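Local coordinates for protein folylpolyglutamate synthase (FolC) (Helicobacter pylori, PDB 6K8C) that probably catalyses the ATP-dependent addition of glutamate to dihydropteroate and, in further steps, to reduced folates, giving dihydrofolate and folylpolyglutamates, at residues 124-129 with 150-155; 183-188 with 192-197; 280-285 with 365-370; 299-304 with 328-333. One frame throughout, in Å; residues are numbered along the deposited sequence.

Contact 1. Residues 124-129 with 150-155; sequences YATLLA and DSTNAL
Thr126, on helix 121-132, points its side chain at the 3-10 turn of 151-154, and Ser151 points back, so the two hydroxyls meet head-on. Thr126 OG1 and Ser151 OG are hydrogen-bonded at 2.8 Å. With chi1 of -60°, Thr126 sets OG1 beside its backbone N, where it also bonds the carbonyl of Phe122 one helical turn earlier, while CG2 swings round toward Leu155 and lies 4.2 Å from Leu155 CD1. A threonine suits this place because one branch is polar and the other apolar, each with its own partner.

Behind the hydroxyl pair, Asp150 shapes the turn. Its OD2 accepts Thr152 OG1 at 2.6 Å through the anti lone pair and Thr152 N at 3.2 Å from 45° above the carboxylate plane; the second bond makes an Asx turn. The same carboxylate takes the backbone N-H groups of Gly144 and Gly146, which hold it within its own loop, and Thr152 OG1 is bonded to His51 NE2, linking the turn to strand 48-53 in the core of the Mur ligase middle domain. All four touching residues are buried; the two hydroxyls are paired with one another, and that of Thr126 is also held by the Phe122 carbonyl, beside the methyl contacts to Thr152 and Leu155.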
loop_
_atom_site.group_PDB
_atom_site.type_symbol
_atom_site.label_atom_id
_atom_site.label_comp_id
_atom_site.label_asym_id
_atom_site.label_seq_id
_atom_site.Cartn_x
_atom_site.Cartn_y
_atom_site.Cartn_z
ATOM N N TYR A 124 -11.853 8.605 -9.375
ATOM C CA TYR A 124 -11.336 8.632 -10.741
ATOM C C TYR A 124 -10.178 7.655 -10.917
ATOM O O TYR A 124 -10.068 6.996 -11.960
ATOM C CB TYR A 124 -10.896 10.045 -11.118
ATOM C CG TYR A 124 -10.715 10.221 -12.606
ATOM C CD1 TYR A 124 -11.785 10.046 -13.479
ATOM C CD2 TYR A 124 -9.477 10.541 -13.142
ATOM C CE1 TYR A 124 -11.626 10.198 -14.842
ATOM C CE2 TYR A 124 -9.311 10.696 -14.503
ATOM C CZ TYR A 124 -10.388 10.521 -15.346
ATOM O OH TYR A 124 -10.221 10.671 -16.698
ATOM N N ALA A 125 -9.291 7.566 -9.919
ATOM C CA ALA A 125 -8.223 6.569 -9.963
ATOM C C ALA A 125 -8.795 5.164 -10.097
ATOM O O ALA A 125 -8.255 4.332 -10.838
ATOM C CB ALA A 125 -7.350 6.676 -8.709
ATOM N N THR A 126 -9.899 4.889 -9.395
ATOM C CA THR A 126 -10.542 3.581 -9.485
ATOM C C THR A 126 -11.021 3.294 -10.904
ATOM O O THR A 126 -10.807 2.196 -11.430
ATOM C CB THR A 126 -11.706 3.501 -8.489
ATOM O OG1 THR A 126 -11.212 3.698 -7.157
ATOM C CG2 THR A 126 -12.400 2.143 -8.561
ATOM N N LEU A 127 -11.678 4.268 -11.544
ATOM C CA LEU A 127 -12.122 4.064 -12.921
ATOM C C LEU A 127 -10.940 3.873 -13.857
ATOM O O LEU A 127 -11.004 3.061 -14.788
ATOM C CB LEU A 127 -12.983 5.241 -13.399
ATOM C CG LEU A 127 -14.341 5.450 -12.728
ATOM C CD1 LEU A 127 -15.103 6.562 -13.457
ATOM C CD2 LEU A 127 -15.163 4.167 -12.697
ATOM N N LEU A 128 -9.855 4.622 -13.639
ATOM C CA LEU A 128 -8.661 4.435 -14.451
ATOM C C LEU A 128 -8.124 3.013 -14.312
ATOM O O LEU A 128 -7.698 2.401 -15.300
ATOM C CB LEU A 128 -7.592 5.457 -14.060
ATOM C CG LEU A 128 -7.794 6.903 -14.519
ATOM C CD1 LEU A 128 -6.774 7.810 -13.850
ATOM C CD2 LEU A 128 -7.708 7.005 -16.036
ATOM N N ALA A 129 -8.142 2.469 -13.094
ATOM C CA ALA A 129 -7.691 1.095 -12.894
ATOM C C ALA A 129 -8.553 0.113 -13.679
ATOM O O ALA A 129 -8.031 -0.802 -14.328
ATOM C CB ALA A 129 -7.698 0.747 -11.401
ATOM N N ASP A 150 -16.226 2.601 0.523
ATOM C CA ASP A 150 -15.092 2.841 -0.357
ATOM C C ASP A 150 -15.495 2.597 -1.805
ATOM O O ASP A 150 -16.365 1.774 -2.100
ATOM C CB ASP A 150 -13.922 1.934 0.025
ATOM C CG ASP A 150 -12.616 2.371 -0.606
ATOM O OD1 ASP A 150 -12.054 3.390 -0.152
ATOM O OD2 ASP A 150 -12.153 1.696 -1.554
ATOM N N SER A 151 -14.856 3.337 -2.715
ATOM C CA SER A 151 -15.202 3.216 -4.126
ATOM C C SER A 151 -14.935 1.812 -4.655
ATOM O O SER A 151 -15.690 1.319 -5.501
ATOM C CB SER A 151 -14.437 4.254 -4.947
ATOM O OG SER A 151 -13.066 3.925 -5.046
ATOM N N THR A 152 -13.883 1.144 -4.164
ATOM C CA THR A 152 -13.584 -0.200 -4.649
ATOM C C THR A 152 -14.657 -1.206 -4.257
ATOM O O THR A 152 -14.715 -2.292 -4.843
ATOM C CB THR A 152 -12.221 -0.674 -4.138
ATOM O OG1 THR A 152 -12.208 -0.649 -2.703
ATOM C CG2 THR A 152 -11.113 0.213 -4.672
ATOM N N ASN A 153 -15.514 -0.863 -3.293
ATOM C CA ASN A 153 -16.609 -1.746 -2.901
ATOM C C ASN A 153 -17.653 -1.924 -3.993
ATOM O O ASN A 153 -18.438 -2.878 -3.929
ATOM C CB ASN A 153 -17.296 -1.211 -1.644
ATOM C CG ASN A 153 -16.682 -1.751 -0.380
ATOM O OD1 ASN A 153 -16.411 -2.946 -0.280
ATOM N ND2 ASN A 153 -16.455 -0.874 0.595
ATOM N N ALA A 154 -17.697 -1.029 -4.982
ATOM C CA ALA A 154 -18.745 -1.075 -5.992
ATOM C C ALA A 154 -18.506 -2.147 -7.046
ATOM O O ALA A 154 -19.448 -2.523 -7.751
ATOM C CB ALA A 154 -18.882 0.291 -6.674
ATOM N N LEU A 155 -17.281 -2.638 -7.175
ATOM C CA LEU A 155 -16.982 -3.660 -8.166
ATOM C C LEU A 155 -17.355 -5.034 -7.624
ATOM O O LEU A 155 -17.196 -5.314 -6.432
ATOM C CB LEU A 155 -15.499 -3.613 -8.542
ATOM C CG LEU A 155 -15.043 -2.537 -9.529
ATOM C CD1 LEU A 155 -15.040 -1.160 -8.884
ATOM C CD2 LEU A 155 -13.661 -2.873 -10.055
#

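Contact 2. Residues 183-188 with 192-197; sequences TKLKAM and SIIAPQ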
loop_
_atom_site.group_PDB
_atom_site.type_symbol
_atom_site.label_atom_id
_atom_site.label_comp_id
_atom_site.label_asym_id
_atom_site.label_seq_id
_atom_site.Cartn_x
_atom_site.Cartn_y
_atom_site.Cartn_z
ATOM N N THR A 183 -16.556 -1.679 9.776
ATOM C CA THR A 183 -16.679 -1.034 8.472
ATOM C C THR A 183 -15.921 -1.803 7.395
ATOM O O THR A 183 -16.390 -1.913 6.256
ATOM C CB THR A 183 -16.184 0.411 8.548
ATOM O OG1 THR A 183 -14.751 0.430 8.605
ATOM C CG2 THR A 183 -16.741 1.095 9.785
ATOM N N LYS A 184 -14.750 -2.344 7.738
ATOM C CA LYS A 184 -13.971 -3.100 6.764
ATOM C C LYS A 184 -14.630 -4.436 6.440
ATOM O O LYS A 184 -14.719 -4.825 5.270
ATOM C CB LYS A 184 -12.548 -3.317 7.286
ATOM C CG LYS A 184 -11.755 -2.035 7.495
ATOM C CD LYS A 184 -10.276 -2.326 7.701
ATOM C CE LYS A 184 -9.480 -1.047 7.954
ATOM N NZ LYS A 184 -9.394 -0.195 6.742
ATOM N N LEU A 185 -15.109 -5.145 7.459
ATOM C CA LEU A 185 -15.586 -6.507 7.272
ATOM C C LEU A 185 -17.005 -6.581 6.725
ATOM O O LEU A 185 -17.376 -7.612 6.156
ATOM C CB LEU A 185 -15.510 -7.272 8.596
ATOM C CG LEU A 185 -14.093 -7.531 9.106
ATOM C CD1 LEU A 185 -14.107 -7.838 10.599
ATOM C CD2 LEU A 185 -13.446 -8.661 8.323
ATOM N N LYS A 186 -17.804 -5.521 6.881
ATOM C CA LYS A 186 -19.210 -5.599 6.491
ATOM C C LYS A 186 -19.377 -5.831 4.997
ATOM O O LYS A 186 -20.362 -6.447 4.573
ATOM C CB LYS A 186 -19.947 -4.327 6.914
ATOM C CG LYS A 186 -20.636 -4.447 8.262
ATOM C CD LYS A 186 -21.217 -3.119 8.718
ATOM C CE LYS A 186 -21.812 -3.244 10.112
ATOM N NZ LYS A 186 -21.079 -2.414 11.107
ATOM N N ALA A 187 -18.434 -5.358 4.186
ATOM C CA ALA A 187 -18.506 -5.513 2.742
ATOM C C ALA A 187 -17.865 -6.807 2.249
ATOM O O ALA A 187 -17.592 -6.932 1.049
ATOM C CB ALA A 187 -17.860 -4.310 2.055
ATOM N N MET A 188 -17.620 -7.769 3.138
ATOM C CA MET A 188 -17.099 -9.054 2.698
ATOM C C MET A 188 -18.117 -9.749 1.802
ATOM O O MET A 188 -19.329 -9.657 2.019
ATOM C CB MET A 188 -16.735 -9.936 3.901
ATOM C CG MET A 188 -17.859 -10.804 4.444
ATOM S SD MET A 188 -17.339 -12.055 5.646
ATOM C CE MET A 188 -16.515 -11.068 6.896
ATOM N N SER A 192 -13.697 -15.245 1.299
ATOM C CA SER A 192 -12.689 -14.341 1.833
ATOM C C SER A 192 -11.600 -15.113 2.562
ATOM O O SER A 192 -11.867 -16.120 3.223
ATOM C CB SER A 192 -13.306 -13.313 2.785
ATOM O OG SER A 192 -14.356 -12.603 2.148
ATOM N N ILE A 193 -10.381 -14.612 2.438
ATOM C CA ILE A 193 -9.226 -15.072 3.194
ATOM C C ILE A 193 -8.935 -14.028 4.257
ATOM O O ILE A 193 -8.993 -12.826 3.980
ATOM C CB ILE A 193 -8.019 -15.276 2.263
ATOM C CG1 ILE A 193 -8.280 -16.468 1.344
ATOM C CG2 ILE A 193 -6.727 -15.481 3.057
ATOM C CD1 ILE A 193 -8.006 -16.160 -0.068
ATOM N N ILE A 194 -8.643 -14.466 5.479
ATOM C CA ILE A 194 -8.347 -13.525 6.552
ATOM C C ILE A 194 -6.992 -13.875 7.156
ATOM O O ILE A 194 -6.776 -15.009 7.599
ATOM C CB ILE A 194 -9.460 -13.482 7.622
ATOM C CG1 ILE A 194 -9.181 -12.378 8.641
ATOM C CG2 ILE A 194 -9.678 -14.820 8.301
ATOM C CD1 ILE A 194 -10.444 -11.754 9.218
ATOM N N ALA A 195 -6.074 -12.902 7.144
ATOM C CA ALA A 195 -4.789 -13.028 7.817
ATOM C C ALA A 195 -4.998 -13.102 9.330
ATOM O O ALA A 195 -6.074 -12.758 9.828
ATOM C CB ALA A 195 -3.901 -11.832 7.459
ATOM N N PRO A 196 -3.990 -13.553 10.084
ATOM C CA PRO A 196 -4.122 -13.568 11.550
ATOM C C PRO A 196 -4.455 -12.181 12.085
ATOM O O PRO A 196 -3.842 -11.182 11.699
ATOM C CB PRO A 196 -2.748 -14.056 12.028
ATOM C CG PRO A 196 -2.230 -14.866 10.884
ATOM C CD PRO A 196 -2.715 -14.154 9.647
ATOM N N GLN A 197 -5.459 -12.126 12.957
ATOM C CA GLN A 197 -6.021 -10.878 13.457
ATOM C C GLN A 197 -6.009 -10.879 14.979
ATOM O O GLN A 197 -5.743 -11.894 15.624
ATOM C CB GLN A 197 -7.468 -10.673 12.980
ATOM C CG GLN A 197 -7.690 -10.820 11.487
ATOM C CD GLN A 197 -7.267 -9.590 10.723
ATOM O OE1 GLN A 197 -7.203 -8.499 11.282
ATOM N NE2 GLN A 197 -6.966 -9.760 9.439
#
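The carbonyl oxygen of Leu185 accepts the backbone N-H of Met188 at 3.0 Å, closing a type I turn that takes the chain out of helix 177-185. The turn aims Met188 at strand 191-194, and Leu185 gets there with the end of its side chain, its CD2 lying 4.4 Å from Ile194 CD1. Met188 touches nearer the start of the strand, where its CB sits 4.0 Å from Ser192 OG. The thioether then bends at chi3 (56°), which brings Met188 CE back to 4.3 Å from Leu185 CB, and the flexible chain packs against its own turn.

Ser192 and Ile194 lie on one face of the strand, as alternation demands, and the intervening Ile193 packs on helix 241-254 on the other. Small Ser192 fits under the Met188 stem, whereas branched Ile194 can span the wider gap to the leucine. Helix 177-185 joins strand 159-162 to its parallel neighbour 191-194, a beta-alpha-beta crossover in the P-loop NTPase-like middle domain. Helix 199-211 adds Ala205 and Ile208 to the apolar cluster. Beyond the strand, the Gln197 amide bonds Thr163 O and Ile165 N. Across the contact itself the adhesion is van der Waals, one touch being carbon against a hydroxyl oxygen, so between these segments fit and burial do the work, while Lys157 NZ bonds Ala187 O in the turn and hydrogen bonds to strands 159-162 and 215-218 fix the strand.

Contact 3. Residues 280-285 with 365-370; sequences PNILID and EDVEEN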
loop_
_atom_site.group_PDB
_atom_site.type_symbol
_atom_site.label_atom_id
_atom_site.label_comp_id
_atom_site.label_asym_id
_atom_site.label_seq_id
_atom_site.Cartn_x
_atom_site.Cartn_y
_atom_site.Cartn_z
ATOM N N PRO A 280 22.731 7.842 -4.237
ATOM C CA PRO A 280 23.785 7.129 -3.496
ATOM C C PRO A 280 23.754 7.374 -1.993
ATOM O O PRO A 280 24.209 6.511 -1.230
ATOM C CB PRO A 280 25.078 7.661 -4.121
ATOM C CG PRO A 280 24.693 8.034 -5.502
ATOM C CD PRO A 280 23.272 8.516 -5.436
ATOM N N ASN A 281 23.228 8.513 -1.540
ATOM C CA ASN A 281 23.271 8.870 -0.126
ATOM C C ASN A 281 21.891 9.054 0.498
ATOM O O ASN A 281 21.801 9.573 1.617
ATOM C CB ASN A 281 24.100 10.145 0.075
ATOM C CG ASN A 281 23.407 11.387 -0.458
ATOM O OD1 ASN A 281 22.616 11.311 -1.395
ATOM N ND2 ASN A 281 23.704 12.539 0.138
ATOM N N ILE A 282 20.813 8.654 -0.176
ATOM C CA ILE A 282 19.469 8.803 0.378
ATOM C C ILE A 282 18.724 7.480 0.231
ATOM O O ILE A 282 18.457 7.030 -0.892
ATOM C CB ILE A 282 18.687 9.947 -0.277
ATOM C CG1 ILE A 282 19.404 11.281 -0.062
ATOM C CG2 ILE A 282 17.284 10.041 0.314
ATOM C CD1 ILE A 282 18.799 12.413 -0.863
ATOM N N LEU A 283 18.400 6.859 1.359
ATOM C CA LEU A 283 17.514 5.710 1.428
ATOM C C LEU A 283 16.140 6.191 1.880
ATOM O O LEU A 283 16.034 7.008 2.799
ATOM C CB LEU A 283 18.084 4.666 2.401
ATOM C CG LEU A 283 17.389 3.320 2.616
ATOM C CD1 LEU A 283 17.461 2.454 1.360
ATOM C CD2 LEU A 283 18.032 2.609 3.796
ATOM N N ILE A 284 15.088 5.701 1.221
ATOM C CA ILE A 284 13.723 6.160 1.463
ATOM C C ILE A 284 12.838 4.959 1.772
ATOM O O ILE A 284 12.918 3.928 1.096
ATOM C CB ILE A 284 13.162 6.940 0.253
ATOM C CG1 ILE A 284 13.850 8.298 0.126
ATOM C CG2 ILE A 284 11.661 7.133 0.389
ATOM C CD1 ILE A 284 13.095 9.281 -0.755
ATOM N N ASP A 285 11.981 5.098 2.783
ATOM C CA ASP A 285 11.056 4.029 3.134
ATOM C C ASP A 285 9.812 4.631 3.765
ATOM O O ASP A 285 9.913 5.456 4.678
ATOM C CB ASP A 285 11.709 3.018 4.083
ATOM C CG ASP A 285 10.880 1.758 4.242
ATOM O OD1 ASP A 285 9.861 1.811 4.962
ATOM O OD2 ASP A 285 11.244 0.726 3.641
ATOM N N GLU A 365 16.314 20.803 7.064
ATOM C CA GLU A 365 16.270 21.846 6.043
ATOM C C GLU A 365 16.859 21.373 4.722
ATOM O O GLU A 365 16.171 21.436 3.698
ATOM C CB GLU A 365 16.966 23.128 6.536
ATOM C CG GLU A 365 18.314 22.959 7.220
ATOM C CD GLU A 365 18.590 24.085 8.207
ATOM O OE1 GLU A 365 19.758 24.240 8.627
ATOM O OE2 GLU A 365 17.639 24.817 8.567
ATOM N N ASP A 366 18.100 20.884 4.703
ATOM C CA ASP A 366 18.711 20.417 3.463
ATOM C C ASP A 366 19.558 19.179 3.726
ATOM O O ASP A 366 19.965 18.904 4.858
ATOM C CB ASP A 366 19.582 21.502 2.802
ATOM C CG ASP A 366 18.892 22.857 2.740
ATOM O OD1 ASP A 366 17.944 23.017 1.938
ATOM O OD2 ASP A 366 19.306 23.773 3.489
ATOM N N VAL A 367 19.823 18.433 2.654
ATOM C CA VAL A 367 20.710 17.276 2.700
ATOM C C VAL A 367 22.093 17.708 2.231
ATOM O O VAL A 367 22.223 18.444 1.241
ATOM C CB VAL A 367 20.161 16.110 1.852
ATOM C CG1 VAL A 367 18.816 15.638 2.394
ATOM C CG2 VAL A 367 20.042 16.500 0.379
ATOM N N GLU A 368 23.126 17.281 2.954
ATOM C CA GLU A 368 24.503 17.498 2.534
ATOM C C GLU A 368 24.988 16.303 1.729
ATOM O O GLU A 368 24.680 15.154 2.056
ATOM C CB GLU A 368 25.435 17.707 3.729
ATOM C CG GLU A 368 24.933 18.638 4.811
ATOM C CD GLU A 368 25.833 18.612 6.035
ATOM O OE1 GLU A 368 25.314 18.425 7.156
ATOM O OE2 GLU A 368 27.062 18.773 5.872
ATOM N N GLU A 369 25.773 16.584 0.691
ATOM C CA GLU A 369 26.253 15.533 -0.198
ATOM C C GLU A 369 27.238 14.609 0.507
ATOM O O GLU A 369 27.368 13.437 0.130
ATOM C CB GLU A 369 26.898 16.150 -1.445
ATOM C CG GLU A 369 26.062 17.204 -2.214
ATOM C CD GLU A 369 25.683 18.442 -1.398
ATOM O OE1 GLU A 369 26.327 18.706 -0.356
ATOM O OE2 GLU A 369 24.734 19.148 -1.800
ATOM N N ASN A 370 27.925 15.109 1.530
ATOM C CA ASN A 370 28.909 14.342 2.284
ATOM C C ASN A 370 28.294 13.446 3.354
ATOM O O ASN A 370 29.039 12.750 4.051
ATOM C CB ASN A 370 29.902 15.301 2.942
ATOM C CG ASN A 370 29.229 16.558 3.461
ATOM O OD1 ASN A 370 28.698 17.358 2.687
ATOM N ND2 ASN A 370 29.239 16.734 4.778
#
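Asn281 directs its amide nitrogen at the backbone of the loop after strand 361-363: ND2 stands 3.4 Å from Glu368 O and 3.8 Å from Glu369 O. One step along, the two apolar side chains meet by their methyls, Ile282 CD1 lying 4.4 Å from Val367 CG2. The asparagine amide is thrown across to the loop by a chi1 of 71°, which sets CG between the backbone N and the carbonyl carbon. Val367 is the loop residue that turns inward, and a compact beta-branched side chain suits it; Glu368 and Glu369 point away from the strand and keep their carboxylates at the surface.

Pro280 and Asn281 form the tight link between the antiparallel strands 276-279 and 282-285, at the border of the six-stranded mixed sheet of the glutamate ligase domain. Strand 282-285 runs parallel to 373-376, the strand that the loop 365-370 is about to enter, so the contact packs a hairpin end against the approach to its neighbour strand.

Further out, the Asn281 amide is fixed at both ends: OD1 bonds Ser279 OG and ND2 bonds the carbonyl of Glu371. Tyr373 OH takes the N-H of Glu368, and Phe385 of helix 379-390 packs on both Ile282 and Val367. Within the loop, Asn370 ND2 donates to Glu368 OE2 at 3.2 Å (155°), approaching from above the carboxylate plane.

Contact 4. Residues 299-304 with 328-333; sequences EIKRIF and KPVIKK
Apolar contacts carry this meeting, and Val330 stands at its middle, gripped by two successive helix residues. Ile300 presses on it with both branches: CD1 lies 3.9 Å from Val330 CG2, and Ile300 CG2 is 4.0 Å from Val330 CB, the two side chains crossing at a slant. Chi1 of Ile300 (-74°) puts CG2 anti to the backbone N and carries the longer branch on toward Ile331, whose CD1 is 4.5 Å from Ile300 CD1. On the other methyl of Val330, the extended chain of Lys301 passes at about a right angle, its CG 3.9 Å from Val330 CG1. Lysine suits this rim because its methylenes can pack on the valine while its ammonium group reaches outward to a salt bridge with Glu298.

Backbone bonds shape the two partners. Phe304 N donates to Ile300 O at 2.9 Å in the last turn of helix 290-303, and Ile331 N donates to Lys328 O at 3.0 Å, turning the chain from helix 320-327 into strand 331-336. Backbone bonds of Val330 and Lys332 to Ile308 then add that strand to strand 308-312 of the sheet.

Charged pairs stay on the outer side of the helix. Glu299 and Arg302, one turn apart, form a salt bridge in which Arg302 NH1 meets the syn lone pair of Glu299 OE2 at 3.0 Å, in the guanidinium plane. Ionic groups are thus turned to the surface, and the helix is seated on the sheet of the glutamate ligase domain by hydrophobic burial.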
loop_
_atom_site.group_PDB
_atom_site.type_symbol
_atom_site.label_atom_id
_atom_site.label_comp_id
_atom_site.label_asym_id
_atom_site.label_seq_id
_atom_site.Cartn_x
_atom_site.Cartn_y
_atom_site.Cartn_z
ATOM N N GLU A 299 19.671 -2.963 6.495
ATOM C CA GLU A 299 20.024 -2.450 5.175
ATOM C C GLU A 299 20.957 -1.253 5.270
ATOM O O GLU A 299 21.811 -1.066 4.397
ATOM C CB GLU A 299 18.762 -2.088 4.399
ATOM C CG GLU A 299 18.198 -3.263 3.621
ATOM C CD GLU A 299 18.805 -3.394 2.240
ATOM O OE1 GLU A 299 19.703 -4.244 2.072
ATOM O OE2 GLU A 299 18.393 -2.649 1.326
ATOM N N ILE A 300 20.818 -0.437 6.317
ATOM C CA ILE A 300 21.771 0.646 6.538
ATOM C C ILE A 300 23.167 0.086 6.780
ATOM O O ILE A 300 24.163 0.613 6.268
ATOM C CB ILE A 300 21.307 1.533 7.709
ATOM C CG1 ILE A 300 20.125 2.415 7.286
ATOM C CG2 ILE A 300 22.455 2.395 8.200
ATOM C CD1 ILE A 300 19.442 3.098 8.464
ATOM N N LYS A 301 23.265 -0.987 7.571
ATOM C CA LYS A 301 24.565 -1.605 7.815
ATOM C C LYS A 301 25.182 -2.113 6.518
ATOM O O LYS A 301 26.376 -1.912 6.268
ATOM C CB LYS A 301 24.432 -2.749 8.820
ATOM C CG LYS A 301 23.983 -2.338 10.214
ATOM C CD LYS A 301 23.660 -3.569 11.046
ATOM C CE LYS A 301 23.546 -3.247 12.526
ATOM N NZ LYS A 301 23.121 -4.444 13.313
ATOM N N ARG A 302 24.385 -2.774 5.679
ATOM C CA ARG A 302 24.912 -3.303 4.425
ATOM C C ARG A 302 25.336 -2.180 3.487
ATOM O O ARG A 302 26.434 -2.206 2.918
ATOM C CB ARG A 302 23.867 -4.195 3.752
ATOM C CG ARG A 302 24.266 -4.663 2.358
ATOM C CD ARG A 302 23.182 -5.510 1.707
ATOM N NE ARG A 302 22.026 -4.718 1.294
ATOM C CZ ARG A 302 21.813 -4.303 0.049
ATOM N NH1 ARG A 302 20.730 -3.590 -0.239
ATOM N NH2 ARG A 302 22.682 -4.597 -0.909
ATOM N N ILE A 303 24.479 -1.174 3.324
ATOM C CA ILE A 303 24.667 -0.194 2.260
ATOM C C ILE A 303 25.698 0.856 2.655
ATOM O O ILE A 303 26.609 1.167 1.879
ATOM C CB ILE A 303 23.314 0.441 1.890
ATOM C CG1 ILE A 303 22.386 -0.621 1.296
ATOM C CG2 ILE A 303 23.509 1.604 0.919
ATOM C CD1 ILE A 303 21.054 -0.082 0.820
ATOM N N PHE A 304 25.580 1.419 3.859
ATOM C CA PHE A 304 26.460 2.505 4.273
ATOM C C PHE A 304 27.558 2.076 5.237
ATOM O O PHE A 304 28.617 2.711 5.261
ATOM C CB PHE A 304 25.649 3.632 4.917
ATOM C CG PHE A 304 24.593 4.202 4.021
ATOM C CD1 PHE A 304 24.940 4.849 2.848
ATOM C CD2 PHE A 304 23.250 4.090 4.350
ATOM C CE1 PHE A 304 23.968 5.380 2.021
ATOM C CE2 PHE A 304 22.273 4.614 3.525
ATOM C CZ PHE A 304 22.633 5.262 2.358
ATOM N N LYS A 328 18.314 3.613 16.612
ATOM C CA LYS A 328 19.396 4.367 17.247
ATOM C C LYS A 328 20.793 3.785 17.044
ATOM O O LYS A 328 21.726 4.573 16.813
ATOM C CB LYS A 328 19.117 4.515 18.752
ATOM C CG LYS A 328 20.191 5.325 19.464
ATOM C CD LYS A 328 19.932 5.457 20.952
ATOM C CE LYS A 328 21.099 6.167 21.622
ATOM N NZ LYS A 328 20.938 6.182 23.099
ATOM N N PRO A 329 21.022 2.466 17.114
ATOM C CA PRO A 329 22.397 1.962 16.943
ATOM C C PRO A 329 23.060 2.342 15.625
ATOM O O PRO A 329 24.292 2.288 15.545
ATOM C CB PRO A 329 22.228 0.442 17.065
ATOM C CG PRO A 329 21.064 0.284 17.963
ATOM C CD PRO A 329 20.119 1.398 17.582
ATOM N N VAL A 330 22.304 2.731 14.595
ATOM C CA VAL A 330 22.905 3.115 13.322
ATOM C C VAL A 330 22.630 4.573 12.972
ATOM O O VAL A 330 22.878 4.987 11.836
ATOM C CB VAL A 330 22.445 2.193 12.172
ATOM C CG1 VAL A 330 22.926 0.764 12.391
ATOM C CG2 VAL A 330 20.933 2.237 12.013
ATOM N N ILE A 331 22.124 5.362 13.919
ATOM C CA ILE A 331 21.703 6.736 13.663
ATOM C C ILE A 331 22.501 7.665 14.566
ATOM O O ILE A 331 22.492 7.506 15.792
ATOM C CB ILE A 331 20.196 6.927 13.890
ATOM C CG1 ILE A 331 19.397 6.088 12.889
ATOM C CG2 ILE A 331 19.829 8.406 13.753
ATOM C CD1 ILE A 331 19.701 6.427 11.428
ATOM N N LYS A 332 23.177 8.643 13.962
ATOM C CA LYS A 332 23.942 9.620 14.725
ATOM C C LYS A 332 23.188 10.917 14.966
ATOM O O LYS A 332 23.557 11.670 15.872
ATOM C CB LYS A 332 25.269 9.933 14.021
ATOM C CG LYS A 332 25.123 10.658 12.684
ATOM C CD LYS A 332 26.471 10.761 11.989
ATOM C CE LYS A 332 26.362 11.488 10.654
ATOM N NZ LYS A 332 27.703 11.610 10.015
ATOM N N LYS A 333 22.142 11.190 14.191
ATOM C CA LYS A 333 21.371 12.411 14.366
ATOM C C LYS A 333 20.023 12.230 13.689
ATOM O O LYS A 333 19.914 11.533 12.678
ATOM C CB LYS A 333 22.107 13.629 13.788
ATOM C CG LYS A 333 21.501 14.969 14.183
ATOM C CD LYS A 333 22.377 16.134 13.742
ATOM C CE LYS A 333 21.813 17.462 14.227
ATOM N NZ LYS A 333 22.329 18.612 13.434
#

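In the fold
Along the chain contact 1 comes first, then contact 2, and both belong to the Mur ligase middle domain; their centres are about 19 Å apart, and Asn153 packs against Ala187 between them. Contacts 3 and 4 lie in the glutamate ligase domain, about 13 Å apart between centres. Contact 4 falls between the two segments of contact 3 in sequence, and both reach one sheet: strand 282-285 leads into helix 290-303, where Leu283 packs on Ile300 and Asn281 on Phe304. Between the domains the centres are about 36 to 40 Å apart. Each pair therefore lies within one domain, and none of the four contacts bridges the two, the middle and glutamate ligase domains that FolC shares with the Mur ligases.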